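Surface protein SPB1 (PDB 4UZG) forms the backbone of the group B streptococcus type 2b pilus, its subunits probably being joined end to end by sortase. Local coordinates at residues A[18-23]-A[122-127]; A[183-188]-A[220-225]; A[189-194]-A[234-239]. All coordinates share one frame; numbering follows the deposited sequence.

Contact 1 (A[18-23]-A[122-127]); sequences KYTITY and TITVTY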
loop_
_atom_site.group_PDB
_atom_site.type_symbol
_atom_site.label_atom_id
_atom_site.label_comp_id
_atom_site.label_asym_id
_atom_site.label_seq_id
_atom_site.Cartn_x
_atom_site.Cartn_y
_atom_site.Cartn_z
ATOM N N LYS A 18 -3.711 6.272 1.688
ATOM C CA LYS A 18 -3.744 7.523 2.453
ATOM C C LYS A 18 -2.848 7.398 3.655
ATOM O O LYS A 18 -3.028 6.511 4.507
ATOM C CB LYS A 18 -5.141 7.935 2.892
ATOM C CG LYS A 18 -5.101 9.334 3.481
ATOM C CD LYS A 18 -6.465 9.991 3.586
ATOM C CE LYS A 18 -6.350 11.515 3.673
ATOM N NZ LYS A 18 -5.799 12.097 2.412
ATOM N N TYR A 19 -1.861 8.284 3.681
ATOM C CA TYR A 19 -0.884 8.376 4.747
ATOM C C TYR A 19 -1.233 9.492 5.724
ATOM O O TYR A 19 -1.740 10.545 5.318
ATOM C CB TYR A 19 0.464 8.743 4.154
ATOM C CG TYR A 19 1.146 7.693 3.300
ATOM C CD1 TYR A 19 2.003 6.777 3.869
ATOM C CD2 TYR A 19 0.984 7.654 1.928
ATOM C CE1 TYR A 19 2.706 5.864 3.108
ATOM C CE2 TYR A 19 1.675 6.728 1.144
ATOM C CZ TYR A 19 2.536 5.838 1.730
ATOM O OH TYR A 19 3.229 4.979 0.913
ATOM N N THR A 20 -0.912 9.271 6.994
ATOM C CA THR A 20 -1.042 10.276 8.030
ATOM C C THR A 20 0.252 10.355 8.833
ATOM O O THR A 20 0.720 9.336 9.344
ATOM C CB THR A 20 -2.215 9.969 8.985
ATOM O OG1 THR A 20 -3.423 9.865 8.220
ATOM C CG2 THR A 20 -2.396 11.080 10.007
ATOM N N ILE A 21 0.813 11.559 8.919
ATOM C CA ILE A 21 1.967 11.834 9.769
ATOM C C ILE A 21 1.454 12.676 10.930
ATOM O O ILE A 21 0.822 13.709 10.709
ATOM C CB ILE A 21 3.039 12.638 9.019
ATOM C CG1 ILE A 21 3.548 11.865 7.805
ATOM C CG2 ILE A 21 4.170 13.004 9.980
ATOM C CD1 ILE A 21 4.280 12.768 6.814
ATOM N N THR A 22 1.729 12.261 12.153
ATOM C CA THR A 22 1.251 12.936 13.367
ATOM C C THR A 22 2.454 13.247 14.262
ATOM O O THR A 22 3.276 12.349 14.516
ATOM C CB THR A 22 0.203 12.030 14.127
ATOM O OG1 THR A 22 -0.891 11.707 13.243
ATOM C CG2 THR A 22 -0.340 12.693 15.380
ATOM N N TYR A 23 2.538 14.484 14.757
ATOM C CA TYR A 23 3.587 14.905 15.672
ATOM C C TYR A 23 2.909 15.665 16.796
ATOM O O TYR A 23 2.342 16.726 16.588
ATOM C CB TYR A 23 4.564 15.796 14.938
ATOM C CG TYR A 23 5.706 16.323 15.764
ATOM C CD1 TYR A 23 6.858 15.577 15.941
ATOM C CD2 TYR A 23 5.673 17.614 16.264
ATOM C CE1 TYR A 23 7.934 16.080 16.626
ATOM C CE2 TYR A 23 6.745 18.138 16.969
ATOM C CZ TYR A 23 7.867 17.362 17.146
ATOM O OH TYR A 23 8.941 17.885 17.822
ATOM N N THR A 122 -0.594 19.534 18.104
ATOM C CA THR A 122 -0.348 18.404 17.237
ATOM C C THR A 122 -0.322 18.878 15.787
ATOM O O THR A 122 -1.271 19.508 15.312
ATOM C CB THR A 122 -1.438 17.343 17.394
ATOM O OG1 THR A 122 -1.395 16.844 18.734
ATOM C CG2 THR A 122 -1.230 16.194 16.416
ATOM N N ILE A 123 0.757 18.557 15.089
ATOM C CA ILE A 123 0.861 18.767 13.655
ATOM C C ILE A 123 0.448 17.481 12.972
ATOM O O ILE A 123 0.962 16.417 13.293
ATOM C CB ILE A 123 2.300 19.139 13.257
ATOM C CG1 ILE A 123 2.721 20.474 13.881
ATOM C CG2 ILE A 123 2.433 19.196 11.733
ATOM C CD1 ILE A 123 4.235 20.759 13.780
ATOM N N THR A 124 -0.489 17.578 12.033
ATOM C CA THR A 124 -0.903 16.426 11.241
ATOM C C THR A 124 -0.729 16.777 9.765
ATOM O O THR A 124 -1.173 17.827 9.311
ATOM C CB THR A 124 -2.373 16.006 11.518
ATOM O OG1 THR A 124 -2.560 15.885 12.926
ATOM C CG2 THR A 124 -2.712 14.699 10.860
ATOM N N VAL A 125 -0.112 15.864 9.018
ATOM C CA VAL A 125 -0.055 15.957 7.569
ATOM C C VAL A 125 -0.674 14.687 7.009
ATOM O O VAL A 125 -0.186 13.590 7.273
ATOM C CB VAL A 125 1.393 16.108 7.048
ATOM C CG1 VAL A 125 1.431 16.117 5.513
ATOM C CG2 VAL A 125 2.062 17.355 7.608
ATOM N N THR A 126 -1.730 14.832 6.226
ATOM C CA THR A 126 -2.253 13.712 5.477
ATOM C C THR A 126 -1.928 13.929 4.008
ATOM O O THR A 126 -1.872 15.062 3.523
ATOM C CB THR A 126 -3.752 13.541 5.651
ATOM O OG1 THR A 126 -4.445 14.663 5.109
ATOM C CG2 THR A 126 -4.123 13.353 7.090
ATOM N N TYR A 127 -1.693 12.834 3.284
ATOM C CA TYR A 127 -1.421 12.906 1.859
ATOM C C TYR A 127 -1.677 11.521 1.277
ATOM O O TYR A 127 -1.901 10.567 2.024
ATOM C CB TYR A 127 0.025 13.381 1.585
ATOM C CG TYR A 127 1.102 12.376 1.959
ATOM C CD1 TYR A 127 1.610 12.292 3.242
ATOM C CD2 TYR A 127 1.584 11.489 1.014
ATOM C CE1 TYR A 127 2.577 11.350 3.570
ATOM C CE2 TYR A 127 2.556 10.540 1.335
ATOM C CZ TYR A 127 3.036 10.489 2.615
ATOM O OH TYR A 127 4.005 9.558 2.979
HETATM O O HOH W 1 -4.768 14.599 2.371
#
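Neighbouring antiparallel strands of the large N-terminal sheet meet here, Tyr19, Ile21 and Tyr23 pairing in register with Tyr127, Val125 and Ile123 of strand 121-131. Six backbone hydrogen bonds join them, two to each of these pairs; the straightest, Ile21 N to Val125 O, is 2.8 Å long with 175° at the hydrogen. The axes come within 4.7 Å of each other. Between these rungs lie the non-hydrogen-bonded pairs Thr20-Thr126 and Thr22-Thr124, where CA-H groups lean on carbonyl oxygens, as Thr126 CA does on Tyr19 O.

On the face carrying the tyrosines, the Tyr127 ring crosses to its neighbour. Its CG sits between the backbone N and the carbonyl carbon (chi1 70°), a rotation that lays the ring against the Tyr19 side chain. The two planes are almost parallel, 8° apart, yet offset until ring scarcely lies over ring, with centroids 4.7 Å apart: Tyr19 CB stands over the face of Tyr127 in a CH-pi contact, 3.6 Å from the ring centroid, while Tyr127 OH lies over the rim of the Tyr19 face. Ile21 CD1 reaches the edge of the Tyr127 ring, 3.9 Å from CE1. This side is turned inward, against strand 146-153, where Ile21 packs on Ala149 and Ile151; Phe91 meets Tyr127 edge-to-face.

The other face carries threonines from both strands. Methyl meets methyl diagonally, Thr20 CG2 lying 3.7 Å from Thr124 CG2. At the end of this row, in one of its two conformers, Lys18 NZ donates to a water at 2.7 Å that also hydrogen-bonds Thr126 OG1. Strands 4-6 and 50-62 flank the pair, bonding the outward backbone groups of Thr20 and Thr126.

Contact 2 (A[183-188]-A[220-225]); sequences SLQGAI and TGADGI
Thr220 points its side chain at the 183-188 loop, and its atoms can be followed outward from the backbone. CB lies 3.5 Å from Leu184 O. From there the branches part: OG1 takes the place between the backbone N and the carbonyl carbon (chi1 61°), which turns it into the bend of the facing loop, while CG2 runs beside Ala187, touching its CB and carbonyl oxygen. OG1 is gripped twice. It donates to Leu184 O at 2.8 Å, in the carbonyl plane and on a lone pair, and accepts from Ala187 N through a bent bond of 3.0 Å, 141° at the hydrogen. Gly186 N is just as near but badly angled for OG1; it instead gives an almost straight bond of 2.9 Å to Thr220 O. The backbone N of Thr220 donates to Ala187 O, completing the four bonds across the loops.

Both loops belong to the prealbumin-like domain, which has a transthyretin-type beta fold. Residues 183-188 lead into strand 188-192. The other loop, residues 220-225, joins strand 218-219 to strand 225-231 and makes a type I beta turn from Gly221 to Gly224, overlapped by an Asx turn in which Asp223 OD1 accepts from Ile225 N above the carboxylate plane. Gly224, with a positive phi of 81°, brings its bare CA 3.5 Å from Leu184 O.

On the exposed side, Gln185 CB comes 3.1 Å from Gly221 O, and the extended chain carries OE1 to a water that donates both to it and to Ala222 O. The backbone of Lys175, on strand 169-177, hydrogen-bonds that of Leu184 and that of Gly224.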
loop_
_atom_site.group_PDB
_atom_site.type_symbol
_atom_site.label_atom_id
_atom_site.label_comp_id
_atom_site.label_asym_id
_atom_site.label_seq_id
_atom_site.Cartn_x
_atom_site.Cartn_y
_atom_site.Cartn_z
ATOM N N SER A 183 2.060 -31.863 -12.115
ATOM C CA SER A 183 1.784 -30.488 -12.454
ATOM C C SER A 183 1.348 -30.388 -13.907
ATOM O O SER A 183 1.896 -31.080 -14.763
ATOM C CB SER A 183 3.038 -29.661 -12.207
ATOM O OG SER A 183 3.345 -29.629 -10.826
ATOM N N LEU A 184 0.358 -29.535 -14.175
ATOM C CA LEU A 184 -0.249 -29.438 -15.485
ATOM C C LEU A 184 -0.158 -28.053 -16.070
ATOM O O LEU A 184 -0.680 -27.086 -15.503
ATOM C CB LEU A 184 -1.714 -29.848 -15.419
ATOM C CG LEU A 184 -2.003 -31.255 -14.914
ATOM C CD1 LEU A 184 -3.512 -31.491 -14.807
ATOM C CD2 LEU A 184 -1.371 -32.309 -15.817
ATOM N N GLN A 185 0.486 -27.964 -17.226
ATOM C CA GLN A 185 0.556 -26.731 -17.977
ATOM C C GLN A 185 -0.706 -26.518 -18.801
ATOM O O GLN A 185 -1.442 -27.473 -19.121
ATOM C CB GLN A 185 1.775 -26.764 -18.898
ATOM C CG GLN A 185 1.596 -27.701 -20.085
ATOM C CD GLN A 185 2.744 -27.699 -20.990
ATOM O OE1 GLN A 185 3.893 -27.785 -20.560
ATOM N NE2 GLN A 185 2.460 -27.611 -22.282
ATOM N N GLY A 186 -0.925 -25.272 -19.198
ATOM C CA GLY A 186 -1.914 -24.972 -20.209
ATOM C C GLY A 186 -3.327 -24.753 -19.724
ATOM O O GLY A 186 -4.192 -24.465 -20.548
ATOM N N ALA A 187 -3.591 -24.887 -18.422
ATOM C CA ALA A 187 -4.918 -24.540 -17.905
ATOM C C ALA A 187 -5.053 -23.024 -17.892
ATOM O O ALA A 187 -4.080 -22.325 -17.625
ATOM C CB ALA A 187 -5.082 -25.060 -16.498
ATOM N N ILE A 188 -6.257 -22.532 -18.173
ATOM C CA ILE A 188 -6.523 -21.108 -18.168
ATOM C C ILE A 188 -7.477 -20.793 -17.024
ATOM O O ILE A 188 -8.542 -21.418 -16.913
ATOM C CB ILE A 188 -7.115 -20.595 -19.501
ATOM C CG1 ILE A 188 -6.187 -20.984 -20.661
ATOM C CG2 ILE A 188 -7.356 -19.080 -19.446
ATOM C CD1 ILE A 188 -6.733 -20.632 -22.021
ATOM N N THR A 220 -1.437 -21.669 -16.841
ATOM C CA THR A 220 -0.444 -22.352 -16.016
ATOM C C THR A 220 0.791 -22.690 -16.870
ATOM O O THR A 220 0.685 -23.139 -18.019
ATOM C CB THR A 220 -0.999 -23.592 -15.317
ATOM O OG1 THR A 220 -1.448 -24.527 -16.300
ATOM C CG2 THR A 220 -2.140 -23.231 -14.377
ATOM N N GLY A 221 1.955 -22.405 -16.301
ATOM C CA GLY A 221 3.197 -22.598 -17.014
ATOM C C GLY A 221 3.642 -24.031 -17.074
ATOM O O GLY A 221 2.955 -24.958 -16.643
ATOM N N ALA A 222 4.846 -24.220 -17.612
ATOM C CA ALA A 222 5.416 -25.548 -17.757
ATOM C C ALA A 222 5.529 -26.255 -16.404
ATOM O O ALA A 222 5.524 -27.483 -16.350
ATOM C CB ALA A 222 6.779 -25.471 -18.424
ATOM N N ASP A 223 5.619 -25.462 -15.330
ATOM C CA ASP A 223 5.679 -25.931 -13.947
ATOM C C ASP A 223 4.310 -26.053 -13.270
ATOM O O ASP A 223 4.225 -26.354 -12.085
ATOM C CB ASP A 223 6.591 -24.997 -13.113
ATOM C CG ASP A 223 6.148 -23.526 -13.155
ATOM O OD1 ASP A 223 5.148 -23.203 -13.837
ATOM O OD2 ASP A 223 6.834 -22.676 -12.524
ATOM N N GLY A 224 3.246 -25.823 -14.017
ATOM C CA GLY A 224 1.899 -25.871 -13.451
ATOM C C GLY A 224 1.458 -24.624 -12.696
ATOM O O GLY A 224 0.408 -24.640 -12.070
ATOM N N ILE A 225 2.235 -23.555 -12.744
ATOM C CA ILE A 225 2.035 -22.419 -11.854
ATOM C C ILE A 225 1.482 -21.199 -12.583
ATOM O O ILE A 225 1.874 -20.890 -13.723
ATOM C CB ILE A 225 3.365 -22.037 -11.167
ATOM C CG1 ILE A 225 3.918 -23.197 -10.339
ATOM C CG2 ILE A 225 3.219 -20.762 -10.336
ATOM C CD1 ILE A 225 3.053 -23.597 -9.233
HETATM O O HOH W 2 4.652 -29.291 -18.247
#

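Contact 3 (A[189-194]-A[234-239]); sequences FVLKNA and GTYYLV. With EDO (1,2-ethanediol), chain B.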
loop_
_atom_site.group_PDB
_atom_site.type_symbol
_atom_site.label_atom_id
_atom_site.label_comp_id
_atom_site.label_asym_id
_atom_site.label_seq_id
_atom_site.Cartn_x
_atom_site.Cartn_y
_atom_site.Cartn_z
ATOM N N PHE A 189 -7.106 -19.814 -16.200
ATOM C CA PHE A 189 -7.930 -19.325 -15.096
ATOM C C PHE A 189 -8.165 -17.840 -15.214
ATOM O O PHE A 189 -7.332 -17.088 -15.744
ATOM C CB PHE A 189 -7.225 -19.573 -13.757
ATOM C CG PHE A 189 -7.241 -21.008 -13.301
ATOM C CD1 PHE A 189 -6.303 -21.917 -13.779
ATOM C CD2 PHE A 189 -8.212 -21.475 -12.438
ATOM C CE1 PHE A 189 -6.320 -23.221 -13.370
ATOM C CE2 PHE A 189 -8.232 -22.791 -12.043
ATOM C CZ PHE A 189 -7.300 -23.675 -12.519
ATOM N N VAL A 190 -9.287 -17.417 -14.647
ATOM C CA VAL A 190 -9.520 -16.037 -14.271
ATOM C C VAL A 190 -9.751 -15.996 -12.758
ATOM O O VAL A 190 -10.083 -17.013 -12.142
ATOM C CB VAL A 190 -10.693 -15.403 -15.056
ATOM C CG1 VAL A 190 -10.368 -15.360 -16.537
ATOM C CG2 VAL A 190 -12.018 -16.108 -14.808
ATOM N N LEU A 191 -9.551 -14.820 -12.177
ATOM C CA LEU A 191 -9.717 -14.622 -10.737
ATOM C C LEU A 191 -10.957 -13.780 -10.480
ATOM O O LEU A 191 -11.104 -12.692 -11.033
ATOM C CB LEU A 191 -8.495 -13.937 -10.133
ATOM C CG LEU A 191 -8.470 -13.910 -8.596
ATOM C CD1 LEU A 191 -8.258 -15.290 -8.040
ATOM C CD2 LEU A 191 -7.385 -12.956 -8.092
ATOM N N LYS A 192 -11.838 -14.290 -9.636
ATOM C CA LYS A 192 -13.020 -13.571 -9.188
ATOM C C LYS A 192 -12.826 -13.089 -7.752
ATOM O O LYS A 192 -12.167 -13.768 -6.940
ATOM C CB LYS A 192 -14.215 -14.529 -9.283
ATOM C CG LYS A 192 -15.597 -13.936 -9.271
ATOM C CD LYS A 192 -16.669 -14.995 -9.392
ATOM C CE LYS A 192 -18.036 -14.377 -9.445
ATOM N NZ LYS A 192 -19.049 -15.419 -9.627
ATOM N N ASN A 193 -13.357 -11.911 -7.456
ATOM C CA ASN A 193 -13.374 -11.411 -6.093
ATOM C C ASN A 193 -14.656 -11.865 -5.391
ATOM O O ASN A 193 -15.357 -12.760 -5.879
ATOM C CB ASN A 193 -13.142 -9.890 -6.063
ATOM C CG ASN A 193 -14.269 -9.109 -6.681
ATOM O OD1 ASN A 193 -15.360 -9.632 -6.933
ATOM N ND2 ASN A 193 -14.040 -7.813 -6.870
ATOM N N ALA A 194 -14.926 -11.304 -4.218
ATOM C CA ALA A 194 -16.072 -11.703 -3.403
ATOM C C ALA A 194 -17.331 -10.939 -3.730
ATOM O O ALA A 194 -18.378 -11.214 -3.144
ATOM C CB ALA A 194 -15.723 -11.541 -1.925
ATOM N N GLY A 234 -8.421 -10.627 1.358
ATOM C CA GLY A 234 -9.816 -10.923 1.091
ATOM C C GLY A 234 -9.991 -12.348 0.627
ATOM O O GLY A 234 -9.092 -13.170 0.701
ATOM N N THR A 235 -11.200 -12.602 0.161
ATOM C CA THR A 235 -11.586 -13.930 -0.315
ATOM C C THR A 235 -11.749 -13.878 -1.832
ATOM O O THR A 235 -12.502 -13.054 -2.343
ATOM C CB THR A 235 -12.907 -14.387 0.323
ATOM O OG1 THR A 235 -12.775 -14.357 1.739
ATOM C CG2 THR A 235 -13.258 -15.804 -0.120
ATOM N N TYR A 236 -11.041 -14.739 -2.543
ATOM C CA TYR A 236 -11.047 -14.774 -3.988
ATOM C C TYR A 236 -11.444 -16.161 -4.452
ATOM O O TYR A 236 -11.452 -17.115 -3.669
ATOM C CB TYR A 236 -9.652 -14.389 -4.518
ATOM C CG TYR A 236 -9.245 -12.992 -4.118
ATOM C CD1 TYR A 236 -9.640 -11.904 -4.874
ATOM C CD2 TYR A 236 -8.519 -12.742 -2.957
ATOM C CE1 TYR A 236 -9.304 -10.595 -4.503
ATOM C CE2 TYR A 236 -8.188 -11.459 -2.575
ATOM C CZ TYR A 236 -8.563 -10.374 -3.358
ATOM O OH TYR A 236 -8.249 -9.070 -3.018
ATOM N N TYR A 237 -11.748 -16.273 -5.739
ATOM C CA TYR A 237 -12.214 -17.533 -6.304
ATOM C C TYR A 237 -11.516 -17.792 -7.622
ATOM O O TYR A 237 -11.521 -16.953 -8.526
ATOM C CB TYR A 237 -13.741 -17.491 -6.511
ATOM C CG TYR A 237 -14.478 -17.365 -5.194
ATOM C CD1 TYR A 237 -14.749 -16.120 -4.640
ATOM C CD2 TYR A 237 -14.841 -18.495 -4.475
ATOM C CE1 TYR A 237 -15.378 -15.997 -3.409
ATOM C CE2 TYR A 237 -15.472 -18.381 -3.227
ATOM C CZ TYR A 237 -15.741 -17.125 -2.711
ATOM O OH TYR A 237 -16.357 -17.036 -1.480
ATOM N N LEU A 238 -10.921 -18.975 -7.725
ATOM C CA LEU A 238 -10.213 -19.392 -8.928
ATOM C C LEU A 238 -11.205 -20.048 -9.868
ATOM O O LEU A 238 -11.792 -21.070 -9.516
ATOM C CB LEU A 238 -9.122 -20.393 -8.577
ATOM C CG LEU A 238 -8.132 -19.957 -7.479
ATOM C CD1 LEU A 238 -7.143 -21.065 -7.161
ATOM C CD2 LEU A 238 -7.420 -18.700 -7.812
ATOM N N VAL A 239 -11.384 -19.478 -11.047
ATOM C CA VAL A 239 -12.358 -19.955 -12.016
ATOM C C VAL A 239 -11.607 -20.512 -13.233
ATOM O O VAL A 239 -10.930 -19.773 -13.946
ATOM C CB VAL A 239 -13.298 -18.828 -12.444
ATOM C CG1 VAL A 239 -14.280 -19.289 -13.501
ATOM C CG2 VAL A 239 -14.044 -18.245 -11.242
HETATM C C1 EDO B . -12.889 -9.249 -0.840
HETATM O O1 EDO B . -12.945 -10.414 -0.047
HETATM C C2 EDO B . -11.998 -9.502 -2.041
HETATM O O2 EDO B . -12.573 -10.449 -2.916
#
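Val190 and Lys192 each exchange a reciprocal pair of backbone hydrogen bonds with strand 234-239, Val190 with Val239 and Lys192 with Tyr237. The N-H of Lys192 points almost straight at Tyr237 O, in its carbonyl plane (175° at the hydrogen); the return bond, Tyr237 N to Lys192 O, is 2.8 Å and comes in tilted from the carbonyl plane. Val239 O also receives the CA-H of Phe189, at 3.2 Å from its CA.

Beyond Lys192 the direct pairing stops, and a 1,2-ethanediol, probably from the crystallisation liquor, bridges the parting chains. Its O2 accepts from Ala194 N at 2.8 Å and donates to Thr235 O, while O1 accepts from Thr235 N in a bond of 173°. O2 also lies over one face of the Tyr236 ring. The phenol of Tyr236 bonds Lys232 O. The CB of Asn193 points away from strand 234-239, and chi1 67° places OD1 where it accepts from Thr195 N and Gln197 N.

Apolar contacts lie on both faces. Leu191 CD1 packs 3.5 Å from Leu238 CD2, methyl to methyl, the two side chains crossing at a slant, and also on Tyr236 CB; Leu238 reaches Val277 of strand 273-279. On the other face Val190 CG2 meets Val239 CB at 3.8 Å, and the edge of the Tyr237 ring brings CD1 to Asn193 O. Strand 254-258 continues the sheet beyond 234-239, as expected of an antiparallel sheet in a prealbumin-like, transthyretin-type domain.

How the contacts relate
Contact 1 stands apart, on the opposite side of the chain's centre in the N-terminal domain, about 17 Å from contact 3 and 28 Å from contact 2 between nearest atoms. Contacts 2 and 3 share the prealbumin-like domain and touch, Thr220 CG2 lying 4.3 Å from Phe189 CE1; residues 183-188 run straight into 189-194, and the segments of the two contacts alternate along the chain. Contacts 1 and 3 are both antiparallel strand pairs with buried side chains on one face, but offset tyrosine rings mark the first, leucine and valine contacts and a bound diol the second. Contact 2, more exposed, joins loops through a threonine hydroxyl and bare glycines rather than a regular ladder.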